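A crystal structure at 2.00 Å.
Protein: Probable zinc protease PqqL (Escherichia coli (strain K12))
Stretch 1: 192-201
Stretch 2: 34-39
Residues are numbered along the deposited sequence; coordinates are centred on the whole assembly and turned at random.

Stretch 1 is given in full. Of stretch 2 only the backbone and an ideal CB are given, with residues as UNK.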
# COMPACT_ATOMS: atom_id res chain seq x y z
N ARG A 192 9.47 -5.72 -23.29
CA ARG A 192 8.25 -4.94 -23.48
C ARG A 192 8.13 -3.82 -22.44
O ARG A 192 7.75 -2.70 -22.79
CB ARG A 192 7.01 -5.86 -23.38
CG ARG A 192 5.65 -5.17 -23.60
CD ARG A 192 4.63 -6.00 -24.38
NE ARG A 192 4.40 -7.31 -23.79
CZ ARG A 192 4.66 -8.47 -24.39
NH1 ARG A 192 5.14 -8.48 -25.62
NH2 ARG A 192 4.44 -9.61 -23.77
N TRP A 193 8.41 -4.13 -21.15
CA TRP A 193 8.20 -3.21 -20.04
C TRP A 193 9.45 -2.59 -19.44
O TRP A 193 9.36 -1.52 -18.84
CB TRP A 193 7.37 -3.91 -18.95
CG TRP A 193 6.04 -4.41 -19.47
CD1 TRP A 193 5.71 -5.70 -19.75
CD2 TRP A 193 4.92 -3.61 -19.86
NE1 TRP A 193 4.43 -5.77 -20.25
CE2 TRP A 193 3.91 -4.50 -20.32
CE3 TRP A 193 4.65 -2.23 -19.85
CZ2 TRP A 193 2.66 -4.04 -20.77
CZ3 TRP A 193 3.40 -1.79 -20.26
CH2 TRP A 193 2.42 -2.69 -20.72
N TYR A 194 10.62 -3.27 -19.54
CA TYR A 194 11.88 -2.76 -18.98
C TYR A 194 12.63 -1.91 -19.99
O TYR A 194 13.60 -2.35 -20.62
CB TYR A 194 12.78 -3.88 -18.42
CG TYR A 194 12.30 -4.51 -17.12
CD1 TYR A 194 11.06 -5.15 -17.05
CD2 TYR A 194 13.13 -4.55 -16.00
CE1 TYR A 194 10.63 -5.75 -15.87
CE2 TYR A 194 12.73 -5.20 -14.83
CZ TYR A 194 11.48 -5.80 -14.77
OH TYR A 194 11.06 -6.40 -13.61
N GLN A 195 12.13 -0.69 -20.18
CA GLN A 195 12.69 0.34 -21.07
C GLN A 195 12.77 1.64 -20.25
O GLN A 195 11.97 1.76 -19.32
CB GLN A 195 11.89 0.48 -22.38
CG GLN A 195 11.93 -0.78 -23.31
CD GLN A 195 13.31 -1.37 -23.60
OE1 GLN A 195 14.34 -0.71 -23.48
NE2 GLN A 195 13.37 -2.63 -24.00
N PRO A 196 13.76 2.55 -20.52
CA PRO A 196 13.97 3.70 -19.62
C PRO A 196 12.79 4.60 -19.28
O PRO A 196 12.72 5.02 -18.14
CB PRO A 196 15.08 4.50 -20.33
CG PRO A 196 15.84 3.48 -21.04
CD PRO A 196 14.83 2.48 -21.54
N ASN A 197 11.87 4.87 -20.22
CA ASN A 197 10.73 5.76 -19.99
C ASN A 197 9.67 5.17 -19.02
O ASN A 197 8.73 5.88 -18.64
CB ASN A 197 10.10 6.19 -21.32
CG ASN A 197 9.30 5.12 -22.02
OD1 ASN A 197 9.58 3.92 -21.92
ND2 ASN A 197 8.28 5.53 -22.76
N ASN A 198 9.83 3.90 -18.61
CA ASN A 198 8.95 3.23 -17.66
C ASN A 198 9.74 2.99 -16.36
O ASN A 198 9.31 2.20 -15.51
CB ASN A 198 8.43 1.90 -18.27
CG ASN A 198 7.27 1.29 -17.53
OD1 ASN A 198 6.36 1.98 -17.06
ND2 ASN A 198 7.27 -0.03 -17.40
N MET A 199 10.88 3.70 -16.18
CA MET A 199 11.74 3.54 -15.00
C MET A 199 12.04 4.82 -14.25
O MET A 199 12.23 5.87 -14.85
CB MET A 199 13.09 2.91 -15.39
CG MET A 199 13.01 1.49 -15.82
SD MET A 199 14.61 1.04 -16.50
CE MET A 199 14.26 -0.60 -17.01
N THR A 200 12.11 4.69 -12.92
CA THR A 200 12.49 5.74 -12.00
C THR A 200 13.55 5.16 -11.07
O THR A 200 13.32 4.12 -10.46
CB THR A 200 11.29 6.29 -11.21
OG1 THR A 200 10.32 6.79 -12.14
CG2 THR A 200 11.69 7.39 -10.25
N PHE A 201 14.73 5.80 -11.03
CA PHE A 201 15.81 5.42 -10.13
C PHE A 201 15.72 6.36 -8.91
O PHE A 201 15.74 7.58 -9.07
CB PHE A 201 17.20 5.51 -10.83
CG PHE A 201 18.26 4.83 -9.99
CD1 PHE A 201 18.32 3.44 -9.91
CD2 PHE A 201 19.16 5.57 -9.23
CE1 PHE A 201 19.25 2.81 -9.08
CE2 PHE A 201 20.10 4.94 -8.42
CZ PHE A 201 20.13 3.56 -8.35
N UNK A 34 19.23 2.75 -2.73
CA UNK A 34 19.23 2.85 -4.19
C UNK A 34 18.16 1.89 -4.64
O UNK A 34 18.27 0.68 -4.40
CB UNK A 34 20.59 2.53 -4.81
N UNK A 35 17.05 2.43 -5.18
CA UNK A 35 15.92 1.62 -5.62
C UNK A 35 15.64 1.87 -7.08
O UNK A 35 15.50 3.03 -7.49
CB UNK A 35 14.67 1.91 -4.78
N UNK A 36 15.49 0.78 -7.87
CA UNK A 36 15.09 0.87 -9.26
C UNK A 36 13.62 0.46 -9.31
O UNK A 36 13.26 -0.68 -8.95
CB UNK A 36 15.96 -0.01 -10.16
N UNK A 37 12.77 1.40 -9.74
CA UNK A 37 11.34 1.20 -9.80
C UNK A 37 10.82 1.07 -11.23
O UNK A 37 10.90 2.00 -12.01
CB UNK A 37 10.63 2.36 -9.09
N UNK A 38 10.28 -0.11 -11.55
CA UNK A 38 9.66 -0.39 -12.85
C UNK A 38 8.20 -0.10 -12.63
O UNK A 38 7.60 -0.70 -11.74
CB UNK A 38 9.90 -1.82 -13.34
N UNK A 39 7.61 0.79 -13.44
CA UNK A 39 6.21 1.18 -13.27
C UNK A 39 5.21 0.18 -13.85
O UNK A 39 4.14 0.57 -14.36
CB UNK A 39 5.98 2.55 -13.92

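Stretch 2 runs antiparallel to the strand at 199-201, and alternate positions face opposite sides of the sheet.

Position 34 has extended backbone angles (-122/111), and its CB points sideways, 3.7 Å from F201 CZ. The end of an aromatic ring offers nothing polar, so an aliphatic or aromatic side chain would suit. The residue is L34, whose CB makes that apolar contact with F201 CZ at 3.7 Å.

At position 35 the CB points away, with nothing of stretch 1 within 5.5 Å, so stretch 1 hardly restricts the choice. It is W35; its carbonyl matters more here, W35 O receiving a CA-H...O contact from F201 CA at 3.6 Å.

Position 36 pairs with F201, and its CB, on the face that carries M199 and F201, lies 4.2 Å from F201 CD1. Leucine, isoleucine, valine or methionine would each suit so apolar a setting. L36 is found: its CB keeps the 4.2 Å approach to F201 CD1, while its CD1 reaches to 4.2 Å from M199 CB, so one side chain touches both neighbours.

Position 37 turns to the other face, beside T200. The backbones form a hydrogen-bonded pair, with N of position 37 donating to T200 O (2.9 Å) and T200 N donating to O of position 37 (3.1 Å). These bonds ask nothing of the side chain; a threonine, a valine or a longer polar chain could lie beside T200. Q37 extends with chi1 and chi2 both t, and its OE1 packs 3.6 Å from T200 CB while its amide is hydrogen-bonded elsewhere in the structure.

Position 38 returns to the face of M199, its CB 4.5 Å from Y194 CZ and 5.2 Å from M199 CG. A tyrosine ring and a methionine chain favour a branched or long aliphatic residue. I38 uses its branching well: CG1 sits over one face of the Y194 ring, 4.0 Å from the centroid in a CH-pi contact, CD1 meets M199 CG at 3.8 Å, and CG2 lies 4.0 Å from N198 ND2.

Position 39 leaves the strand (-80/34), yet its N still donates to N198 O at 3.0 Å. Its CB is tight against N198 OD1, 3.2 Å from the ideal position, and T200 OG1, 6.3 Å from the ideal CB of position 39, suits a longer polar chain: histidine or glutamine, asparagine being too short. H39 is deposited, and with chi1 m its ring brings NE2 to 2.7 Å from T200 OG1 in a hydrogen bond in which either could be the donor.

Stretch 2, residues 34-39: LWLQIH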
# COMPACT_ATOMS: atom_id res chain seq x y z
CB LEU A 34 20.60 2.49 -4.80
CG LEU A 34 21.83 3.28 -4.32
CD1 LEU A 34 23.09 2.70 -4.94
CD2 LEU A 34 21.73 4.78 -4.66
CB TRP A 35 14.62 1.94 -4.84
CG TRP A 35 14.53 1.52 -3.40
CD1 TRP A 35 15.55 1.18 -2.55
CD2 TRP A 35 13.33 1.52 -2.60
NE1 TRP A 35 15.05 0.90 -1.30
CE2 TRP A 35 13.69 1.11 -1.30
CE3 TRP A 35 11.99 1.84 -2.87
CZ2 TRP A 35 12.76 1.04 -0.25
CZ3 TRP A 35 11.05 1.73 -1.84
CH2 TRP A 35 11.44 1.32 -0.56
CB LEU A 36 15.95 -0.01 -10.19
CG LEU A 36 15.47 -0.08 -11.66
CD1 LEU A 36 15.52 1.33 -12.34
CD2 LEU A 36 16.24 -1.15 -12.45
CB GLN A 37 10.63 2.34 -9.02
CG GLN A 37 9.10 2.40 -9.16
CD GLN A 37 8.58 3.66 -8.55
OE1 GLN A 37 8.89 4.77 -8.98
NE2 GLN A 37 7.79 3.52 -7.50
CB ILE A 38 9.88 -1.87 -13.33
CG1 ILE A 38 11.34 -2.39 -13.09
CG2 ILE A 38 9.41 -2.07 -14.77
CD1 ILE A 38 12.52 -1.63 -13.73
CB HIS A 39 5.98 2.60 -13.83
CG HIS A 39 6.72 3.66 -13.08
ND1 HIS A 39 6.07 4.50 -12.19
CD2 HIS A 39 8.03 4.00 -13.12
CE1 HIS A 39 7.00 5.32 -11.72
NE2 HIS A 39 8.20 5.05 -12.25
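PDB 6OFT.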